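Local coordinates for protein adhesin LabA (Helicobacter pylori, PDB 6GMM) that probably mediates attachment of the bacterium to the gastric mucosa by recognising LacdiNAc-containing glycans through its exodomain, at residues 194-197 and 198-202; 71-74 and 75-79; 354-357 and 358-362. All coordinates share one frame; numbering follows the deposited sequence.

Contact 1. Residues 194-197 and 198-202; sequences QAST and IITTL
Within the single alpha-helix 188-205, Ile198 N bonds back to Gln194 O at 3.2 Å, and the next three amides repeat this i to i+4 pattern. The bond from Ile199 N to Ala195 O is weak at 3.5 Å. Thr200 N lies closer to its acceptor, 2.7 Å from Ser196 O, and Thr201 N is 2.9 Å from Thr197 O. On this frame two consecutive threonines turn their hydroxyls back to the carbonyl one turn earlier, a familiar way for a helical threonine to place its polar atom. Thr200 OG1 donates to Ser196 O over 2.7 Å, from above the carbonyl plane by 39°, whereas Thr200 N meets the same oxygen almost head-on. Ser196 O is therefore held by two donors of one residue. Thr197 O is gripped likewise: Thr201 OG1 donates to it at 2.6 Å, and the hydroxyl and amide of Thr201 arrive from opposite faces of its plane. The torsions explain both returns, since each OG1 sits beside its own backbone N and opposite the carbonyl carbon (chi1 -52° in Thr200, -43° in Thr201). Thr197 repeats the scheme a turn earlier through its bond to Glu193 O.

The apolar residues of the same turns face neighbouring helices of the bundle. Ile199 meets Ile242, Ile245 and Ile249 of helix 239-264, and Ala195 packs on Leu66 and Ala69 of helix 57-76. Ile198 reaches both Trp73 of that helix and Ile141 of helix 128-145. Ile199 also lays CG1 against its own helix, 3.4 Å from Ala195 O. The side chains of Thr197 and Thr201 run side by side and point the same way, with Thr197 CG2 3.8 Å from Thr201 OG1.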
loop_
_atom_site.group_PDB
_atom_site.type_symbol
_atom_site.label_atom_id
_atom_site.label_comp_id
_atom_site.label_asym_id
_atom_site.label_seq_id
_atom_site.Cartn_x
_atom_site.Cartn_y
_atom_site.Cartn_z
ATOM N N GLN A 194 7.435 12.254 -8.724
ATOM C CA GLN A 194 8.868 12.467 -8.911
ATOM C C GLN A 194 9.536 11.107 -9.020
ATOM O O GLN A 194 10.325 10.885 -9.935
ATOM C CB GLN A 194 9.488 13.255 -7.736
ATOM C CG GLN A 194 9.077 14.723 -7.599
ATOM C CD GLN A 194 8.654 15.354 -8.896
ATOM O OE1 GLN A 194 9.420 15.459 -9.865
ATOM N NE2 GLN A 194 7.408 15.774 -8.937
ATOM N N ALA A 195 9.155 10.175 -8.136
ATOM C CA ALA A 195 9.699 8.820 -8.113
ATOM C C ALA A 195 9.355 8.120 -9.431
ATOM O O ALA A 195 10.170 7.352 -9.930
ATOM C CB ALA A 195 9.102 8.052 -6.949
ATOM N N SER A 196 8.150 8.385 -9.996
ATOM C CA SER A 196 7.732 7.732 -11.245
ATOM C C SER A 196 8.495 8.268 -12.418
ATOM O O SER A 196 8.832 7.504 -13.315
ATOM C CB SER A 196 6.230 7.859 -11.472
ATOM O OG SER A 196 5.842 7.071 -12.585
ATOM N N THR A 197 8.815 9.581 -12.401
ATOM C CA THR A 197 9.595 10.233 -13.440
ATOM C C THR A 197 10.968 9.591 -13.541
ATOM O O THR A 197 11.426 9.331 -14.664
ATOM C CB THR A 197 9.679 11.736 -13.187
ATOM O OG1 THR A 197 8.374 12.288 -13.346
ATOM C CG2 THR A 197 10.655 12.444 -14.151
ATOM N N ILE A 198 11.641 9.364 -12.398
ATOM C CA ILE A 198 12.957 8.719 -12.377
ATOM C C ILE A 198 12.918 7.384 -13.136
ATOM O O ILE A 198 13.579 7.271 -14.140
ATOM C CB ILE A 198 13.473 8.508 -10.931
ATOM C CG1 ILE A 198 13.786 9.858 -10.231
ATOM C CG2 ILE A 198 14.692 7.554 -10.929
ATOM C CD1 ILE A 198 14.088 9.723 -8.747
ATOM N N ILE A 199 12.084 6.427 -12.684
ATOM C CA ILE A 199 11.965 5.065 -13.198
ATOM C C ILE A 199 11.389 5.038 -14.608
ATOM O O ILE A 199 11.956 4.359 -15.469
ATOM C CB ILE A 199 11.189 4.132 -12.205
ATOM C CG1 ILE A 199 11.626 4.360 -10.725
ATOM C CG2 ILE A 199 11.328 2.650 -12.592
ATOM C CD1 ILE A 199 13.081 3.872 -10.320
ATOM N N THR A 200 10.286 5.779 -14.860
ATOM C CA THR A 200 9.687 5.816 -16.203
ATOM C C THR A 200 10.703 6.342 -17.227
ATOM O O THR A 200 10.908 5.656 -18.238
ATOM C CB THR A 200 8.343 6.551 -16.214
ATOM O OG1 THR A 200 7.529 5.977 -15.180
ATOM C CG2 THR A 200 7.619 6.412 -17.540
ATOM N N THR A 201 11.395 7.506 -16.926
ATOM C CA THR A 201 12.396 8.083 -17.848
ATOM C C THR A 201 13.563 7.112 -18.052
ATOM O O THR A 201 13.967 6.899 -19.197
ATOM C CB THR A 201 12.836 9.506 -17.441
ATOM O OG1 THR A 201 11.690 10.281 -17.045
ATOM C CG2 THR A 201 13.515 10.222 -18.560
ATOM N N LEU A 202 14.063 6.487 -16.954
ATOM C CA LEU A 202 15.157 5.508 -17.009
ATOM C C LEU A 202 14.791 4.342 -17.912
ATOM O O LEU A 202 15.577 3.948 -18.766
ATOM C CB LEU A 202 15.432 4.939 -15.607
ATOM C CG LEU A 202 16.875 4.845 -15.086
ATOM C CD1 LEU A 202 16.969 3.838 -13.952
ATOM C CD2 LEU A 202 17.918 4.506 -16.183
#

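Contact 2. Residues 71-74 and 75-79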
loop_
_atom_site.group_PDB
_atom_site.type_symbol
_atom_site.label_atom_id
_atom_site.label_comp_id
_atom_site.label_asym_id
_atom_site.label_seq_id
_atom_site.Cartn_x
_atom_site.Cartn_y
_atom_site.Cartn_z
ATOM N N GLY A 71 17.290 5.488 -4.642
ATOM C CA GLY A 71 18.354 4.503 -4.471
ATOM C C GLY A 71 18.778 3.827 -5.768
ATOM O O GLY A 71 19.976 3.643 -5.977
ATOM N N LEU A 72 17.811 3.439 -6.660
ATOM C CA LEU A 72 18.182 2.798 -7.934
ATOM C C LEU A 72 19.055 3.785 -8.714
ATOM O O LEU A 72 20.166 3.436 -9.092
ATOM C CB LEU A 72 16.985 2.316 -8.782
ATOM C CG LEU A 72 17.319 1.504 -10.076
ATOM C CD1 LEU A 72 17.806 0.100 -9.751
ATOM C CD2 LEU A 72 16.101 1.388 -11.005
ATOM N N TRP A 73 18.577 5.041 -8.845
ATOM C CA TRP A 73 19.267 6.109 -9.533
ATOM C C TRP A 73 20.635 6.338 -8.930
ATOM O O TRP A 73 21.598 6.378 -9.684
ATOM C CB TRP A 73 18.432 7.388 -9.506
ATOM C CG TRP A 73 19.098 8.574 -10.151
ATOM C CD1 TRP A 73 19.454 9.741 -9.545
ATOM C CD2 TRP A 73 19.517 8.692 -11.522
ATOM N NE1 TRP A 73 20.009 10.603 -10.462
ATOM C CE2 TRP A 73 20.060 9.986 -11.682
ATOM C CE3 TRP A 73 19.393 7.865 -12.656
ATOM C CZ2 TRP A 73 20.557 10.443 -12.911
ATOM C CZ3 TRP A 73 19.873 8.324 -13.872
ATOM C CH2 TRP A 73 20.474 9.588 -13.985
ATOM N N GLN A 74 20.745 6.425 -7.593
ATOM C CA GLN A 74 22.051 6.609 -6.955
ATOM C C GLN A 74 23.007 5.451 -7.190
ATOM O O GLN A 74 24.199 5.684 -7.341
ATOM C CB GLN A 74 21.939 6.830 -5.447
ATOM C CG GLN A 74 21.441 8.214 -5.066
ATOM C CD GLN A 74 20.947 8.279 -3.636
ATOM O OE1 GLN A 74 20.822 7.277 -2.936
ATOM N NE2 GLN A 74 20.681 9.471 -3.151
ATOM N N VAL A 75 22.523 4.227 -7.165
ATOM C CA VAL A 75 23.409 3.075 -7.286
ATOM C C VAL A 75 23.839 2.769 -8.742
ATOM O O VAL A 75 24.875 2.114 -8.912
ATOM C CB VAL A 75 22.840 1.822 -6.554
ATOM C CG1 VAL A 75 21.927 1.000 -7.455
ATOM C CG2 VAL A 75 23.970 0.970 -5.980
ATOM N N MET A 76 23.094 3.226 -9.789
ATOM C CA MET A 76 23.598 2.853 -11.121
ATOM C C MET A 76 23.832 4.036 -12.141
ATOM O O MET A 76 24.324 3.771 -13.237
ATOM C CB MET A 76 22.744 1.741 -11.754
ATOM C CG MET A 76 21.263 1.979 -11.687
ATOM S SD MET A 76 20.752 3.273 -12.830
ATOM C CE MET A 76 20.758 2.320 -14.411
ATOM N N SER A 77 23.509 5.296 -11.787
ATOM C CA SER A 77 23.679 6.467 -12.663
ATOM C C SER A 77 25.141 6.650 -13.130
ATOM O O SER A 77 25.396 6.990 -14.301
ATOM C CB SER A 77 23.178 7.727 -11.971
ATOM O OG SER A 77 23.903 7.974 -10.772
ATOM N N TYR A 78 26.101 6.340 -12.232
ATOM C CA TYR A 78 27.510 6.410 -12.551
ATOM C C TYR A 78 27.888 5.503 -13.718
ATOM O O TYR A 78 28.779 5.860 -14.473
ATOM C CB TYR A 78 28.373 6.129 -11.307
ATOM C CG TYR A 78 28.675 4.677 -11.030
ATOM C CD1 TYR A 78 27.773 3.879 -10.340
ATOM C CD2 TYR A 78 29.892 4.115 -11.405
ATOM C CE1 TYR A 78 28.056 2.541 -10.064
ATOM C CE2 TYR A 78 30.186 2.780 -11.137
ATOM C CZ TYR A 78 29.257 1.988 -10.481
ATOM O OH TYR A 78 29.547 0.669 -10.217
ATOM N N ALA A 79 27.261 4.353 -13.875
ATOM C CA ALA A 79 27.637 3.475 -14.976
ATOM C C ALA A 79 26.796 3.699 -16.239
ATOM O O ALA A 79 26.890 2.925 -17.193
ATOM C CB ALA A 79 27.590 2.024 -14.531
HETATM O O HOH W 1 25.798 6.531 -9.457
#
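Trp73 and Ser77, one helical turn apart near the C-terminal end of helix 57-76, meet through a CH-pi contact: Ser77 CB stands 3.6 Å from the centroid of the six-membered ring of Trp73 and only 1° off the ring normal. CG of Trp73 is anti to its backbone N (chi1 178°); although CB points away from 75-79, the end of the indole comes back so that one ring face meets Ser77 CB.

Three main-chain bonds follow the i to i+4 pattern. Val75 N reaches Gly71 O at 2.9 Å, Met76 N reaches Leu72 O at 3.0 Å, and Ser77 N approaches Trp73 O equally closely. A water joins the next turn by donating to Gln74 O at 2.8 Å and accepting from Tyr78 N, while also bonding Ser77 OG at 2.7 Å.

Apolar contact within the turn is a single pair: Leu72 CG and Met76 CG are 4.3 Å apart. The Met76 chain, bent at chi2 and chi3, brings its sulfur near Leu202 of helix 188-205. The buried Gln74 amide reaches away from its own helix: NE2 bonds Tyr138 OH and Ala349 O, and OE1 bonds Cys351 N.

Chemically, a water bridging Gln74 O and Tyr78 N extends the polar linkage beyond the direct bonds, while the Gln74 amide ties the helix to the disulfide-bonded Cys351.

Contact 3. Residues 354-357 and 358-362; sequences VGET and VTNLK
Leu361 N gives Thr357 O the shortest hydrogen bond of this turn, 2.8 Å, in the opening part of helix 354-366. Two further amides support the alpha-helical assignment: Asn360 N reaches Glu356 O at 2.9 Å with an N-H...O angle of 165°, and Val358 N reaches Val354 O at 3.2 Å. Gly355 O is held less firmly, because both of its donors come from Thr359 and both are weak, with Thr359 OG1 at 3.3 Å and the amide farther still. Thr359 keeps OG1 beside its backbone N (chi1 -64°), the position from which a hydroxyl can lean back over the preceding turn.

Asn360 lies alongside the carbonyl of Glu356 without its side chain bonding it: CG is 3.3 Å from Glu356 O, and OD1, itself an acceptor, stands 3.4 Å away. The Glu356 carboxylate stays near that side chain, OE1 4.4 Å from ND2 of Asn360, and forms a long, weak ion pair with Arg335. Val358 CG1, between its own backbone N and carbonyl carbon (chi1 67°), comes 3.2 Å from Gly355 O. Thr357 OG1 is spoken for by Tyr353 O.

The buried side faces two helices: Val354 and Val358 rest on Phe311 and Leu361 on Val308 of helix 287-311, while Val354 and Thr357 also touch Asn67 of helix 57-76. Glu356 and Thr359 are exposed. The chemistry thus describes an amphipathic helix held mainly by main-chain bonds, the Thr359 hydroxyl adding only a weak second donor on the solvent side.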
loop_
_atom_site.group_PDB
_atom_site.type_symbol
_atom_site.label_atom_id
_atom_site.label_comp_id
_atom_site.label_asym_id
_atom_site.label_seq_id
_atom_site.Cartn_x
_atom_site.Cartn_y
_atom_site.Cartn_z
ATOM N N VAL A 354 17.393 2.393 2.416
ATOM C CA VAL A 354 16.394 1.487 1.823
ATOM C C VAL A 354 16.117 0.301 2.758
ATOM O O VAL A 354 14.953 0.019 3.065
ATOM C CB VAL A 354 16.793 1.063 0.383
ATOM C CG1 VAL A 354 16.032 -0.168 -0.086
ATOM C CG2 VAL A 354 16.594 2.211 -0.602
ATOM N N GLY A 355 17.192 -0.332 3.228
ATOM C CA GLY A 355 17.170 -1.487 4.125
ATOM C C GLY A 355 16.429 -1.304 5.439
ATOM O O GLY A 355 15.674 -2.188 5.849
ATOM N N GLU A 356 16.652 -0.170 6.115
ATOM C CA GLU A 356 15.983 0.143 7.372
ATOM C C GLU A 356 14.518 0.539 7.130
ATOM O O GLU A 356 13.674 0.274 7.983
ATOM C CB GLU A 356 16.741 1.214 8.188
ATOM C CG GLU A 356 16.799 2.601 7.555
ATOM C CD GLU A 356 17.139 3.748 8.490
ATOM O OE1 GLU A 356 16.217 4.532 8.819
ATOM O OE2 GLU A 356 18.328 3.884 8.867
ATOM N N THR A 357 14.205 1.149 5.963
ATOM C CA THR A 357 12.819 1.535 5.689
ATOM C C THR A 357 11.927 0.289 5.496
ATOM O O THR A 357 10.826 0.268 6.058
ATOM C CB THR A 357 12.730 2.558 4.557
ATOM O OG1 THR A 357 13.529 3.695 4.915
ATOM C CG2 THR A 357 11.281 3.007 4.288
ATOM N N VAL A 358 12.425 -0.769 4.786
ATOM C CA VAL A 358 11.662 -2.012 4.587
ATOM C C VAL A 358 11.405 -2.667 5.959
ATOM O O VAL A 358 10.285 -3.103 6.218
ATOM C CB VAL A 358 12.199 -2.992 3.495
ATOM C CG1 VAL A 358 13.539 -3.609 3.874
ATOM C CG2 VAL A 358 11.172 -4.088 3.187
ATOM N N THR A 359 12.386 -2.612 6.867
ATOM C CA THR A 359 12.235 -3.107 8.237
ATOM C C THR A 359 11.165 -2.291 8.950
ATOM O O THR A 359 10.235 -2.888 9.477
ATOM C CB THR A 359 13.580 -3.094 8.972
ATOM O OG1 THR A 359 14.441 -4.018 8.309
ATOM C CG2 THR A 359 13.457 -3.476 10.450
ATOM N N ASN A 360 11.256 -0.941 8.917
ATOM C CA ASN A 360 10.269 -0.054 9.556
ATOM C C ASN A 360 8.868 -0.204 8.992
ATOM O O ASN A 360 7.919 -0.096 9.749
ATOM C CB ASN A 360 10.727 1.397 9.520
ATOM C CG ASN A 360 11.942 1.641 10.377
ATOM O OD1 ASN A 360 12.420 0.748 11.095
ATOM N ND2 ASN A 360 12.479 2.850 10.317
ATOM N N LEU A 361 8.731 -0.525 7.696
ATOM C CA LEU A 361 7.423 -0.754 7.074
ATOM C C LEU A 361 6.833 -2.090 7.520
ATOM O O LEU A 361 5.659 -2.129 7.940
ATOM C CB LEU A 361 7.522 -0.653 5.535
ATOM C CG LEU A 361 6.301 -1.080 4.695
ATOM C CD1 LEU A 361 5.063 -0.231 4.990
ATOM C CD2 LEU A 361 6.613 -0.987 3.238
ATOM N N LYS A 362 7.636 -3.184 7.479
ATOM C CA LYS A 362 7.140 -4.500 7.926
ATOM C C LYS A 362 6.748 -4.448 9.405
ATOM O O LYS A 362 5.666 -4.946 9.771
ATOM C CB LYS A 362 8.152 -5.631 7.644
ATOM C CG LYS A 362 8.497 -5.838 6.146
ATOM C CD LYS A 362 8.990 -7.277 5.812
ATOM C CE LYS A 362 10.316 -7.701 6.417
ATOM N NZ LYS A 362 11.481 -7.163 5.662
#

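From the N terminus, contact 2 comes first, at the end of helix 57-76, then contact 1 in helix 188-205, and last contact 3 in helix 354-366. Each closes only a single local turn, so none nests in or crosses another. Contacts 1 and 2 touch directly across the helix interface: Leu72 CD2 lies 3.9 Å from Leu202 CD1 and 4.0 Å from Ile199 CD1. Contact 3 touches neither, its nearest atoms being about 5 Å from contact 2 and about 10 Å from contact 1. Helix 57-76 is nevertheless common to all three, since Thr357 and Leu361 pack on its earlier residues Asn67 and Gln60.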